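Local coordinates for polysaccharide deacetylase-like protein (Bacillus anthracis, PDB 4V33) that probably acts as a zinc-dependent polysaccharide deacetylase and is required for osmotic stability and maintenance of cell shape in the bacterium, at residues S263-A266 with T267-L271. Residues are numbered along the deposited sequence; the frame is centred on the assembly and turned at random.
With ZN (zinc ion), chain D.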
ATOM      1  N   SER A 263     -14.906  -5.836   1.370  1.00 15.72           N
ATOM      2  CA  SER A 263     -16.231  -5.592   1.950  1.00 14.32           C
ATOM      3  C   SER A 263     -16.599  -4.119   2.144  1.00 15.44           C
ATOM      4  O   SER A 263     -15.767  -3.320   2.552  1.00 14.80           O
ATOM      5  CB  SER A 263     -16.311  -6.296   3.304  1.00 15.95           C
ATOM      6  OG  SER A 263     -17.573  -6.088   3.926  1.00 16.37           O
ATOM      7  N   HIS A 264     -17.863  -3.780   1.896  1.00 13.99           N
ATOM      8  CA  HIS A 264     -18.396  -2.464   2.278  1.00 12.01           C
ATOM      9  C   HIS A 264     -19.590  -2.679   3.206  1.00 13.58           C
ATOM     10  O   HIS A 264     -20.516  -1.873   3.220  1.00 15.83           O
ATOM     11  CB  HIS A 264     -18.819  -1.654   1.037  1.00 12.95           C
ATOM     12  CG  HIS A 264     -18.763  -0.160   1.208  1.00 15.31           C
ATOM     13  ND1 HIS A 264     -18.171   0.461   2.286  1.00 19.05           N
ATOM     14  CD2 HIS A 264     -19.206   0.839   0.402  1.00 15.10           C
ATOM     15  CE1 HIS A 264     -18.269   1.776   2.147  1.00 19.77           C
ATOM     16  NE2 HIS A 264     -18.899   2.031   1.015  1.00 15.27           N
ATOM     17  N   THR A 265     -19.526  -3.754   4.000  1.00 12.59           N
ATOM     18  CA  THR A 265     -20.618  -4.253   4.858  1.00 14.49           C
ATOM     19  C   THR A 265     -21.750  -4.897   4.057  1.00 15.17           C
ATOM     20  O   THR A 265     -21.721  -4.928   2.828  1.00 16.10           O
ATOM     21  CB  THR A 265     -21.197  -3.201   5.864  1.00 15.63           C
ATOM     22  OG1 THR A 265     -22.081  -2.302   5.184  1.00 15.30           O
ATOM     23  CG2 THR A 265     -20.080  -2.427   6.568  1.00 16.23           C
ATOM     24  N   ALA A 266     -22.747  -5.422   4.764  1.00 14.60           N
ATOM     25  CA  ALA A 266     -23.851  -6.101   4.103  1.00 16.35           C
ATOM     26  C   ALA A 266     -24.799  -5.119   3.437  1.00 15.51           C
ATOM     27  O   ALA A 266     -25.206  -5.318   2.292  1.00 14.99           O
ATOM     28  CB  ALA A 266     -24.615  -6.963   5.089  1.00 14.69           C
ATOM     29  N   THR A 267     -25.176  -4.072   4.166  1.00 16.08           N
ATOM     30  CA  THR A 267     -26.182  -3.137   3.666  1.00 13.87           C
ATOM     31  C   THR A 267     -25.720  -1.683   3.584  1.00 15.63           C
ATOM     32  O   THR A 267     -26.550  -0.799   3.383  1.00 16.79           O
ATOM     33  CB  THR A 267     -27.493  -3.181   4.498  1.00 18.76           C
ATOM     34  OG1 THR A 267     -27.263  -2.664   5.821  1.00 18.26           O
ATOM     35  CG2 THR A 267     -28.041  -4.603   4.585  1.00 18.87           C
ATOM     36  N   HIS A 268     -24.418  -1.443   3.730  1.00 14.51           N
ATOM     37  CA  HIS A 268     -23.861  -0.079   3.772  1.00 16.36           C
ATOM     38  C   HIS A 268     -24.344   0.585   5.065  1.00 16.24           C
ATOM     39  O   HIS A 268     -24.891   1.689   5.069  1.00 16.39           O
ATOM     40  CB  HIS A 268     -24.249   0.733   2.525  1.00 14.00           C
ATOM     41  CG  HIS A 268     -23.366   1.910   2.252  1.00 15.69           C
ATOM     42  ND1 HIS A 268     -23.758   3.207   2.508  1.00 24.41           N
ATOM     43  CD2 HIS A 268     -22.131   1.991   1.708  1.00 18.55           C
ATOM     44  CE1 HIS A 268     -22.793   4.036   2.147  1.00 25.40           C
ATOM     45  NE2 HIS A 268     -21.800   3.324   1.641  1.00 17.92           N
ATOM     46  N   ALA A 269     -24.126  -0.126   6.168  1.00 20.04           N
ATOM     47  CA  ALA A 269     -24.652   0.261   7.469  1.00 23.30           C
ATOM     48  C   ALA A 269     -23.910   1.430   8.092  1.00 16.26           C
ATOM     49  O   ALA A 269     -22.695   1.548   7.970  1.00 20.22           O
ATOM     50  CB  ALA A 269     -24.597  -0.937   8.419  1.00 26.75           C
ATOM     51  N   ASP A 270     -24.660   2.279   8.799  1.00 18.46           N
ATOM     52  CA  ASP A 270     -24.060   3.344   9.588  1.00 19.64           C
ATOM     53  C   ASP A 270     -23.566   2.682  10.866  1.00 16.45           C
ATOM     54  O   ASP A 270     -24.301   2.559  11.843  1.00 20.60           O
ATOM     55  CB  ASP A 270     -25.121   4.409   9.892  1.00 18.76           C
ATOM     56  CG  ASP A 270     -24.548   5.638  10.563  1.00 21.37           C
ATOM     57  OD1 ASP A 270     -23.310   5.735  10.698  1.00 22.20           O
ATOM     58  OD2 ASP A 270     -25.354   6.519  10.940  1.00 26.72           O
ATOM     59  N   LEU A 271     -22.320   2.220  10.839  1.00 17.55           N
ATOM     60  CA  LEU A 271     -21.848   1.302  11.876  1.00 16.56           C
ATOM     61  C   LEU A 271     -21.976   1.756  13.340  1.00 19.36           C
ATOM     62  O   LEU A 271     -22.329   0.946  14.187  1.00 20.19           O
ATOM     63  CB  LEU A 271     -20.427   0.834  11.555  1.00 18.01           C
ATOM     64  CG  LEU A 271     -20.344  -0.046  10.307  1.00 16.04           C
ATOM     65  CD1 LEU A 271     -18.901  -0.240   9.872  1.00 19.51           C
ATOM     66  CD2 LEU A 271     -21.008  -1.395  10.580  1.00 19.52           C
TER
HETATM   67 ZN    ZN D1362     -20.151   3.656   0.338  1.00 27.58          ZN
HETATM   68  O   HOH W   1     -20.910   5.286  -0.620  0.86 21.34           O
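Between T265 and H268 the chain doubles back in a tight turn, their CA atoms 5.4 Å apart, and T265 and H268 both take positive phi. The turn brings H264 and H268 side by side onto one zinc ion, the H-x-x-x-H metal motif of this deacetylase family. NE2 of H264 binds the zinc at 2.2 Å and NE2 of H268 at 2.1 Å; water 1 and D206 are further ligands. CG of each ring is anti to its own backbone nitrogen, yet the ring planes lie nearly perpendicular, at 85°. The edge of H268 faces the H264 ring, an offset edge-to-face pair in which CD2 of H268 lies 3.4 Å from CD2 of H264. ND1 of H264 is held by the carbonyl of A300, which fixes the rotation of the ring and probably makes its nitrogen a better zinc donor; F303 meets the H268 ring edge-to-face.

On the backbone side of the two rings, T265 ties the turn together. With chi1 at 78°, OG1 sits between the backbone N and the carbonyl carbon and accepts the amide N of A269 at 3.1 Å and, in a weak, bent bond, that of H268. The same hydroxyl donates to the carbonyl O of H264, in the carbonyl plane on a lone pair, with E280 a further, weak partner. CG2 of T265 meets CD1 of L271 tip to tip at 4.1 Å. Two residues before T265, OG of S263 accepts the amide N of T265 in an ST turn.

The segment leaves parallel strand 259-263, with H264 still bonded through its backbone to M234 at the end of the neighbouring strand 230-234, and runs against helix 277-292, whose E280 takes the hydroxyl of T267 and whose S284 packs on S263 and A266.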